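Local coordinates for enoyl-acyl carrier protein reductase (Uncultured bacterium, PDB 6KIA), which probably reduces the enoyl double bond of acyl-carrier-protein-bound intermediates in bacterial fatty acid synthesis, using NADH as hydride donor, at residues G163-V168 and M203-V208; E207-T212 and G263-R268. All coordinates share one frame; numbering follows the deposited sequence.

Contact 1 of 2, residues G163-V168 and M203-V208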
ATOM      1  N   GLY A 163      -6.172  -4.623   2.252  1.00 18.60           N
ATOM      2  CA  GLY A 163      -7.215  -4.421   3.252  1.00 19.92           C
ATOM      3  C   GLY A 163      -7.753  -5.740   3.752  1.00 22.25           C
ATOM      4  O   GLY A 163      -7.031  -6.730   3.748  1.00 24.32           O
ATOM      5  N   GLY A 164      -9.015  -5.758   4.185  1.00 22.41           N
ATOM      6  CA  GLY A 164      -9.643  -6.983   4.644  1.00 27.77           C
ATOM      7  C   GLY A 164     -10.031  -6.915   6.111  1.00 29.34           C
ATOM      8  O   GLY A 164     -10.362  -7.929   6.716  1.00 30.87           O
ATOM      9  N   ILE A 165      -9.965  -5.720   6.691  1.00 27.31           N
ATOM     10  CA  ILE A 165     -10.417  -5.533   8.070  1.00 30.99           C
ATOM     11  C   ILE A 165     -11.934  -5.610   8.136  1.00 35.17           C
ATOM     12  O   ILE A 165     -12.620  -4.862   7.439  1.00 35.07           O
ATOM     13  CB  ILE A 165      -9.966  -4.185   8.641  1.00 35.61           C
ATOM     14  CG1 ILE A 165      -8.441  -4.073   8.631  1.00 38.68           C
ATOM     15  CG2 ILE A 165     -10.517  -3.991  10.051  1.00 35.81           C
ATOM     16  CD1 ILE A 165      -7.935  -2.681   8.958  1.00 38.54           C
ATOM     17  N   PRO A 166     -12.462  -6.528   8.959  1.00 36.52           N
ATOM     18  CA  PRO A 166     -13.908  -6.685   9.168  1.00 40.54           C
ATOM     19  C   PRO A 166     -14.532  -5.485   9.864  1.00 39.44           C
ATOM     20  O   PRO A 166     -13.875  -4.845  10.693  1.00 33.66           O
ATOM     21  CB  PRO A 166     -14.010  -7.929  10.060  1.00 44.07           C
ATOM     22  CG  PRO A 166     -12.695  -8.629   9.909  1.00 46.46           C
ATOM     23  CD  PRO A 166     -11.691  -7.534   9.707  1.00 38.58           C
ATOM     24  N   LYS A 167     -15.767  -5.166   9.493  1.00 45.76           N
ATOM     25  CA  LYS A 167     -16.490  -4.042  10.069  1.00 54.32           C
ATOM     26  C   LYS A 167     -17.239  -4.498  11.320  1.00 55.37           C
ATOM     27  O   LYS A 167     -18.465  -4.671  11.306  1.00 57.24           O
ATOM     28  CB  LYS A 167     -17.445  -3.437   9.038  1.00 60.18           C
ATOM     29  CG  LYS A 167     -16.714  -2.794   7.864  1.00 66.50           C
ATOM     30  CD  LYS A 167     -17.654  -2.149   6.856  1.00 72.62           C
ATOM     31  CE  LYS A 167     -18.157  -3.173   5.854  1.00 76.00           C
ATOM     32  NZ  LYS A 167     -18.675  -2.534   4.618  1.00 72.73           N
ATOM     33  N   VAL A 168     -16.485  -4.726  12.393  1.00 45.98           N
ATOM     34  CA  VAL A 168     -17.067  -5.117  13.666  1.00 40.68           C
ATOM     35  C   VAL A 168     -16.528  -4.231  14.794  1.00 39.52           C
ATOM     36  O   VAL A 168     -15.351  -3.854  14.815  1.00 36.87           O
ATOM     37  CB  VAL A 168     -16.816  -6.614  13.984  1.00 48.00           C
ATOM     38  CG1 VAL A 168     -17.332  -7.487  12.863  1.00 49.72           C
ATOM     39  CG2 VAL A 168     -15.343  -6.890  14.240  1.00 45.29           C
ATOM     40  N   MET A 203      -6.580 -14.461   7.075  1.00 24.11           N
ATOM     41  CA  MET A 203      -7.117 -15.088   5.859  1.00 23.24           C
ATOM     42  C   MET A 203      -7.683 -14.022   4.894  1.00 24.63           C
ATOM     43  O   MET A 203      -7.455 -14.053   3.658  1.00 25.74           O
ATOM     44  CB  MET A 203      -8.198 -16.103   6.234  1.00 26.09           C
ATOM     45  CG  MET A 203      -7.663 -17.240   7.064  1.00 27.31           C
ATOM     46  SD  MET A 203      -8.988 -18.337   7.593  1.00 46.07           S
ATOM     47  CE  MET A 203     -10.055 -18.290   6.176  1.00 30.62           C
ATOM     48  N   ASN A 204      -8.411 -13.066   5.468  1.00 24.04           N
ATOM     49  CA  ASN A 204      -8.985 -12.009   4.640  1.00 25.63           C
ATOM     50  C   ASN A 204      -7.899 -11.122   4.031  1.00 27.09           C
ATOM     51  O   ASN A 204      -8.004 -10.711   2.871  1.00 25.57           O
ATOM     52  CB  ASN A 204      -9.961 -11.159   5.454  1.00 25.62           C
ATOM     53  CG  ASN A 204     -11.161 -10.710   4.636  1.00 29.08           C
ATOM     54  OD1 ASN A 204     -11.570 -11.378   3.676  1.00 23.15           O
ATOM     55  ND2 ASN A 204     -11.728  -9.576   5.007  1.00 27.00           N
ATOM     56  N   PHE A 205      -6.847 -10.852   4.805  1.00 19.56           N
ATOM     57  CA  PHE A 205      -5.696 -10.082   4.320  1.00 23.07           C
ATOM     58  C   PHE A 205      -5.065 -10.801   3.129  1.00 21.27           C
ATOM     59  O   PHE A 205      -4.765 -10.178   2.104  1.00 20.56           O
ATOM     60  CB  PHE A 205      -4.615  -9.898   5.405  1.00 19.14           C
ATOM     61  CG  PHE A 205      -4.929  -8.857   6.468  1.00 22.59           C
ATOM     62  CD1 PHE A 205      -6.148  -8.205   6.522  1.00 21.61           C
ATOM     63  CD2 PHE A 205      -3.963  -8.551   7.431  1.00 21.48           C
ATOM     64  CE1 PHE A 205      -6.396  -7.254   7.535  1.00 21.43           C
ATOM     65  CE2 PHE A 205      -4.202  -7.604   8.446  1.00 22.30           C
ATOM     66  CZ  PHE A 205      -5.418  -6.963   8.490  1.00 23.59           C
ATOM     67  N   ASP A 206      -4.845 -12.111   3.249  1.00 23.42           N
ATOM     68  CA  ASP A 206      -4.290 -12.841   2.107  1.00 22.83           C
ATOM     69  C   ASP A 206      -5.179 -12.651   0.888  1.00 21.92           C
ATOM     70  O   ASP A 206      -4.670 -12.432  -0.223  1.00 26.49           O
ATOM     71  CB  ASP A 206      -4.141 -14.335   2.395  1.00 23.27           C
ATOM     72  CG  ASP A 206      -2.836 -14.695   3.081  1.00 28.84           C
ATOM     73  OD1 ASP A 206      -1.980 -13.813   3.317  1.00 28.77           O
ATOM     74  OD2 ASP A 206      -2.667 -15.897   3.395  1.00 32.21           O
ATOM     75  N   GLU A 207      -6.499 -12.715   1.075  1.00 21.44           N
ATOM     76  CA  GLU A 207      -7.386 -12.591  -0.091  1.00 20.31           C
ATOM     77  C   GLU A 207      -7.302 -11.201  -0.756  1.00 22.77           C
ATOM     78  O   GLU A 207      -7.140 -11.085  -1.991  1.00 23.73           O
ATOM     79  CB  GLU A 207      -8.844 -12.874   0.290  1.00 19.93           C
ATOM     80  CG  GLU A 207      -9.194 -14.325   0.570  1.00 34.66           C
ATOM     81  CD  GLU A 207      -8.669 -15.301  -0.467  1.00 36.00           C
ATOM     82  OE1 GLU A 207      -8.567 -14.930  -1.661  1.00 26.84           O
ATOM     83  OE2 GLU A 207      -8.422 -16.471  -0.096  1.00 33.46           O
ATOM     84  N   VAL A 208      -7.420 -10.153   0.050  1.00 21.29           N
ATOM     85  CA  VAL A 208      -7.485  -8.784  -0.475  1.00 19.39           C
ATOM     86  C   VAL A 208      -6.134  -8.238  -0.946  1.00 21.56           C
ATOM     87  O   VAL A 208      -6.030  -7.640  -2.018  1.00 21.93           O
ATOM     88  CB  VAL A 208      -8.050  -7.796   0.594  1.00 21.44           C
ATOM     89  CG1 VAL A 208      -8.125  -6.378   0.015  1.00 22.24           C
ATOM     90  CG2 VAL A 208      -9.436  -8.271   1.119  1.00 19.45           C
TER
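The irregular backbone of Gly163-Val168 runs up to helix 196-219 at a glycine pair, with the CA atoms of Gly164 and Phe205 5.0 Å apart and those of Gly163 and Val208 5.7 Å apart. This is the loop that leaves strand 155-159 of the Rossmann-like sheet, and it meets the helix beside the NADH pocket. Both glycines have large positive phi angles, 153° and 117°, a backbone shape suited to glycine, and with no side chains between them the chain and helix come close. Val208 straddles the pair: CG1, anti to its own backbone N, reaches to 3.4 Å from Gly163 N, while CG2 lies over Gly164 CA. The same valine also touches the bound dinucleotide, so loop, helix and cofactor share one side chain. Phe205 swings its ring along the loop and puts its edge against Gly164 C and Ile165 CG1, the latter 3.9 Å from Phe205 CE1. Ile165 and Phe205 lie alongside one another, pointing the same way. Gly163 O is near the ring too, but its hydrogen-bond donor is Gln262 NE2, and Gly163 N pairs with Thr209 OG1. Asn204 carries the polar part of the contact. OD1 takes the N-H of Phe90 and ND2 gives one bond to Asp91 OD1, settling which way round the buried amide lies; its chi1 of -143° falls away from the usual staggered positions. The other ND2 bond goes to Gly164 O at 2.7 Å, close to straight and within the amide plane of Asn204, but arriving from above the carbonyl plane of Gly164.

Contact 2 of 2, residues E207-T212 and G263-R268. With NAI (1,4-dihydronicotinamide adenine dinucleotide), chain D.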
ATOM      1  N   GLU A 207      -6.499 -12.715   1.075  1.00 21.44           N
ATOM      2  CA  GLU A 207      -7.386 -12.591  -0.091  1.00 20.31           C
ATOM      3  C   GLU A 207      -7.302 -11.201  -0.756  1.00 22.77           C
ATOM      4  O   GLU A 207      -7.140 -11.085  -1.991  1.00 23.73           O
ATOM      5  CB  GLU A 207      -8.844 -12.874   0.290  1.00 19.93           C
ATOM      6  CG  GLU A 207      -9.194 -14.325   0.570  1.00 34.66           C
ATOM      7  CD  GLU A 207      -8.669 -15.301  -0.467  1.00 36.00           C
ATOM      8  OE1 GLU A 207      -8.567 -14.930  -1.661  1.00 26.84           O
ATOM      9  OE2 GLU A 207      -8.422 -16.471  -0.096  1.00 33.46           O
ATOM     10  N   VAL A 208      -7.420 -10.153   0.050  1.00 21.29           N
ATOM     11  CA  VAL A 208      -7.485  -8.784  -0.475  1.00 19.39           C
ATOM     12  C   VAL A 208      -6.134  -8.238  -0.946  1.00 21.56           C
ATOM     13  O   VAL A 208      -6.030  -7.640  -2.018  1.00 21.93           O
ATOM     14  CB  VAL A 208      -8.050  -7.796   0.594  1.00 21.44           C
ATOM     15  CG1 VAL A 208      -8.125  -6.378   0.015  1.00 22.24           C
ATOM     16  CG2 VAL A 208      -9.436  -8.271   1.119  1.00 19.45           C
ATOM     17  N   THR A 209      -5.113  -8.423  -0.119  1.00 21.56           N
ATOM     18  CA  THR A 209      -3.804  -7.817  -0.311  1.00 21.09           C
ATOM     19  C   THR A 209      -2.934  -8.615  -1.266  1.00 20.82           C
ATOM     20  O   THR A 209      -2.091  -8.049  -1.966  1.00 22.15           O
ATOM     21  CB  THR A 209      -3.108  -7.666   1.056  1.00 19.51           C
ATOM     22  OG1 THR A 209      -3.960  -6.865   1.887  1.00 19.24           O
ATOM     23  CG2 THR A 209      -1.719  -7.038   0.947  1.00 19.28           C
ATOM     24  N   ALA A 210      -3.162  -9.926  -1.336  1.00 20.57           N
ATOM     25  CA  ALA A 210      -2.286 -10.771  -2.148  1.00 18.56           C
ATOM     26  C   ALA A 210      -2.999 -11.478  -3.297  1.00 18.73           C
ATOM     27  O   ALA A 210      -2.639 -11.295  -4.468  1.00 19.69           O
ATOM     28  CB  ALA A 210      -1.579 -11.805  -1.248  1.00 18.62           C
ATOM     29  N   ASN A 211      -3.997 -12.297  -2.984  1.00 20.53           N
ATOM     30  CA  ASN A 211      -4.604 -13.137  -4.015  1.00 20.49           C
ATOM     31  C   ASN A 211      -5.322 -12.374  -5.134  1.00 20.50           C
ATOM     32  O   ASN A 211      -5.415 -12.865  -6.251  1.00 20.94           O
ATOM     33  CB  ASN A 211      -5.552 -14.129  -3.359  1.00 20.83           C
ATOM     34  CG  ASN A 211      -4.809 -15.115  -2.475  1.00 26.28           C
ATOM     35  OD1 ASN A 211      -3.605 -15.317  -2.640  1.00 23.87           O
ATOM     36  ND2 ASN A 211      -5.517 -15.724  -1.532  1.00 22.47           N
ATOM     37  N   THR A 212      -5.805 -11.172  -4.840  1.00 19.36           N
ATOM     38  CA  THR A 212      -6.346 -10.287  -5.867  1.00 19.41           C
ATOM     39  C   THR A 212      -5.349 -10.029  -7.019  1.00 23.24           C
ATOM     40  O   THR A 212      -5.773  -9.836  -8.158  1.00 21.41           O
ATOM     41  CB  THR A 212      -6.745  -8.931  -5.270  1.00 19.64           C
ATOM     42  OG1 THR A 212      -5.651  -8.423  -4.491  1.00 18.95           O
ATOM     43  CG2 THR A 212      -7.948  -9.085  -4.351  1.00 19.16           C
ATOM     44  N   GLY A 263       1.964  -8.184   6.820  1.00 19.15           N
ATOM     45  CA  GLY A 263       3.269  -8.644   6.372  1.00 20.75           C
ATOM     46  C   GLY A 263       3.267  -9.984   5.657  1.00 20.13           C
ATOM     47  O   GLY A 263       3.888 -10.150   4.608  1.00 20.54           O
ATOM     48  N   LYS A 264       2.573 -10.948   6.236  1.00 18.39           N
ATOM     49  CA  LYS A 264       2.424 -12.258   5.594  1.00 20.36           C
ATOM     50  C   LYS A 264       1.782 -12.148   4.202  1.00 21.05           C
ATOM     51  O   LYS A 264       2.211 -12.815   3.245  1.00 21.89           O
ATOM     52  CB  LYS A 264       1.613 -13.191   6.495  1.00 25.57           C
ATOM     53  CG  LYS A 264       2.354 -13.631   7.742  1.00 40.30           C
ATOM     54  CD  LYS A 264       3.511 -14.546   7.357  1.00 50.41           C
ATOM     55  CE  LYS A 264       4.298 -15.032   8.566  1.00 51.11           C
ATOM     56  NZ  LYS A 264       5.474 -15.840   8.122  1.00 46.39           N
ATOM     57  N   ALA A 265       0.731 -11.336   4.098  1.00 19.90           N
ATOM     58  CA  ALA A 265       0.044 -11.157   2.812  1.00 18.50           C
ATOM     59  C   ALA A 265       0.956 -10.456   1.809  1.00 19.72           C
ATOM     60  O   ALA A 265       0.948 -10.789   0.625  1.00 19.81           O
ATOM     61  CB  ALA A 265      -1.251 -10.367   2.999  1.00 18.58           C
ATOM     62  N   LYS A 266       1.756  -9.488   2.272  1.00 19.02           N
ATOM     63  CA  LYS A 266       2.669  -8.807   1.342  1.00 18.63           C
ATOM     64  C   LYS A 266       3.756  -9.781   0.838  1.00 22.44           C
ATOM     65  O   LYS A 266       4.235  -9.647  -0.285  1.00 19.92           O
ATOM     66  CB  LYS A 266       3.318  -7.580   1.990  1.00 18.84           C
ATOM     67  CG  LYS A 266       2.339  -6.390   2.199  1.00 17.60           C
ATOM     68  CD  LYS A 266       1.813  -5.896   0.832  1.00 21.80           C
ATOM     69  CE  LYS A 266       1.030  -4.592   0.990  1.00 21.75           C
ATOM     70  NZ  LYS A 266       0.417  -4.085  -0.278  1.00 17.55           N
ATOM     71  N   MET A 267       4.170 -10.742   1.671  1.00 23.90           N
ATOM     72  CA  MET A 267       5.164 -11.698   1.167  1.00 20.36           C
ATOM     73  C   MET A 267       4.517 -12.705   0.210  1.00 20.62           C
ATOM     74  O   MET A 267       5.158 -13.192  -0.740  1.00 24.39           O
ATOM     75  CB  MET A 267       5.884 -12.394   2.322  1.00 20.45           C
ATOM     76  CG  MET A 267       6.879 -11.447   2.967  1.00 20.25           C
ATOM     77  SD  MET A 267       7.838 -12.209   4.317  1.00 25.81           S
ATOM     78  CE  MET A 267       6.564 -12.433   5.541  1.00 28.57           C
ATOM     79  N   ARG A 268       3.238 -12.982   0.417  1.00 20.06           N
ATOM     80  CA  ARG A 268       2.522 -13.827  -0.529  1.00 21.41           C
ATOM     81  C   ARG A 268       2.354 -13.103  -1.875  1.00 21.38           C
ATOM     82  O   ARG A 268       2.481 -13.703  -2.944  1.00 22.74           O
ATOM     83  CB  ARG A 268       1.158 -14.219   0.029  1.00 20.00           C
ATOM     84  CG  ARG A 268       0.399 -15.198  -0.843  1.00 24.56           C
ATOM     85  CD  ARG A 268      -0.915 -15.616  -0.194  1.00 29.24           C
ATOM     86  NE  ARG A 268      -1.588 -16.624  -1.004  1.00 39.24           N
ATOM     87  CZ  ARG A 268      -1.353 -17.932  -0.923  1.00 40.25           C
ATOM     88  NH1 ARG A 268      -0.489 -18.410  -0.034  1.00 38.21           N
ATOM     89  NH2 ARG A 268      -2.002 -18.762  -1.719  1.00 37.94           N
TER
HETATM   90  PA  NAI D 501      -5.418   3.799  -0.000  1.00 17.93           P
HETATM   91  O1A NAI D 501      -5.492   5.049  -0.823  1.00 20.84           O
HETATM   92  O2A NAI D 501      -6.437   3.646   1.111  1.00 21.45           O
HETATM   93  O5B NAI D 501      -5.468   2.572  -1.011  1.00 18.27           O
HETATM   94  C5B NAI D 501      -6.045   1.349  -0.601  1.00 19.72           C
HETATM   95  C4B NAI D 501      -6.347   0.621  -1.947  1.00 18.77           C
HETATM   96  O4B NAI D 501      -6.853  -0.788  -1.541  1.00 18.65           O
HETATM   97  C3B NAI D 501      -7.279   1.187  -2.627  1.00 20.23           C
HETATM   98  O3B NAI D 501      -7.001   1.172  -4.087  1.00 21.64           O
HETATM   99  C2B NAI D 501      -8.640   0.307  -2.295  1.00 22.04           C
HETATM  100  O2B NAI D 501      -9.652   0.558  -3.338  1.00 20.17           O
HETATM  101  C1B NAI D 501      -8.208  -0.904  -2.248  1.00 22.62           C
HETATM  102  N9A NAI D 501      -8.990  -1.727  -1.302  1.00 22.03           N
HETATM  103  C8A NAI D 501      -9.161  -1.727   0.032  1.00 20.37           C
HETATM  104  N7A NAI D 501     -10.004  -2.711   0.340  1.00 20.25           N
HETATM  105  C5A NAI D 501     -10.353  -3.333  -0.811  1.00 19.02           C
HETATM  106  C6A NAI D 501     -11.212  -4.408  -0.979  1.00 22.06           C
HETATM  107  N6A NAI D 501     -11.990  -5.205  -0.072  1.00 24.00           N
HETATM  108  N1A NAI D 501     -11.420  -4.865  -2.226  1.00 20.58           N
HETATM  109  C2A NAI D 501     -10.801  -4.267  -3.292  1.00 21.94           C
HETATM  110  N3A NAI D 501      -9.941  -3.195  -3.121  1.00 23.26           N
HETATM  111  C4A NAI D 501      -9.733  -2.734  -1.848  1.00 22.89           C
HETATM  112  O3  NAI D 501      -3.946   3.659   0.742  1.00 18.07           O
HETATM  113  PN  NAI D 501      -2.508   3.291   0.110  1.00 18.35           P
HETATM  114  O1N NAI D 501      -2.154   4.253  -0.981  1.00 17.61           O
HETATM  115  O2N NAI D 501      -1.576   3.350   1.310  1.00 18.64           O
HETATM  116  O5D NAI D 501      -2.609   1.804  -0.458  1.00 17.46           O
HETATM  117  C5D NAI D 501      -2.296   1.503  -1.808  1.00 17.38           C
HETATM  118  C4D NAI D 501      -1.228   0.385  -1.802  1.00 17.30           C
HETATM  119  O4D NAI D 501      -0.096   0.886  -1.346  1.00 17.14           O
HETATM  120  C3D NAI D 501      -1.610  -0.723  -0.824  1.00 19.92           C
HETATM  121  O3D NAI D 501      -1.472  -1.985  -1.384  1.00 17.77           O
HETATM  122  C2D NAI D 501      -0.546  -0.534   0.280  1.00 20.21           C
HETATM  123  O2D NAI D 501      -0.431  -1.778   1.058  1.00 17.47           O
HETATM  124  C1D NAI D 501       0.531  -0.193  -0.376  1.00 17.16           C
HETATM  125  N1N NAI D 501       1.548   0.452   0.454  1.00 18.80           N
HETATM  126  C2N NAI D 501       1.226   1.419   1.383  1.00 17.06           C
HETATM  127  C3N NAI D 501       2.228   1.963   2.198  1.00 16.95           C
HETATM  128  C7N NAI D 501       1.911   3.061   3.212  1.00 21.07           C
HETATM  129  O7N NAI D 501       2.691   3.314   4.126  1.00 20.70           O
HETATM  130  N7N NAI D 501       0.703   3.793   3.073  1.00 19.50           N
HETATM  131  C4N NAI D 501       3.553   1.570   2.080  1.00 19.33           C
HETATM  132  C5N NAI D 501       3.876   0.627   1.098  1.00 21.86           C
HETATM  133  C6N NAI D 501       2.871   0.073   0.298  1.00 17.91           C
HETATM  134  O   HOH W   1      -1.294  -5.485  -2.035  1.00 18.19           O
HETATM  135  O   HOH W   2      -2.663 -17.322  -4.402  1.00 40.34           O
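Lys266 NZ grips the nicotinamide ribose of NADH through both hydroxyls, 2.8 Å from NAI O2D and 3.0 Å from NAI O3D, a hold consistent with that of the active-site lysine of short-chain dehydrogenases/reductases. One water accepts from the same ammonium group and donates to Thr209 O, joining the cofactor site to the neighbouring helix. The lysine bends at chi2 (-62°) and then runs out extended, so its CD and CE pass across Thr209 CG2, with CE 3.7 Å from that methyl. Thr209 turns its hydroxyl the other way, to Gln262 OE1. Behind the lysine the two helix segments run almost parallel, 11° apart, and small residues let their axes close to 7.8 Å: Ala265 CB sits against Thr209 CB, and Ala210 CB presses on Ala265 O at 3.3 Å and on the foot of Arg268. At the far end Arg268, extended from CG to NE, gives an in-plane N-H to a lone pair of Asn211 OD1, 2.9 Å from NE. The amide and guanidinium planes stand 78° apart, and a second water spans Asn211 OD1 and Arg268 NH2. Asn211 is itself steadied by its ND2, which bonds Glu207 OE1 from above the carboxylate plane, while Glu207 OE2 is salt-bridged to Arg127. Here helix 196-219 lies between helix 120-146, which touches Glu207 and Thr212, and helix 263-278; Thr212 OG1 is hydrogen-bonded to His159 NE2 of strand 155-159, and Lys266 NZ to Tyr239 O of strand 234-240.

Helix 196-219 serves both contacts, sharing Glu207 and Val208, and their centres are about 10 Å apart. Contact 2 is buried and joins helix to helix; contact 1 is only partly buried, joins helix to loop, and has Ile165 exposed at its margin. Their chemistry follows: contact 1 sets the side chains of Phe205, Val208 and Asn204 against the bare backbone of two glycines, whereas contact 2 combines alanine packing with charged side chains and ordered water. Both reach the same NADH, contact 1 by an apolar touch and contact 2 also by hydrogen bonds to the ribose. They meet directly as well, where Asp206 O probably bonds Asn211 N across the wider turn and Phe205 O packs on Ala265 CB.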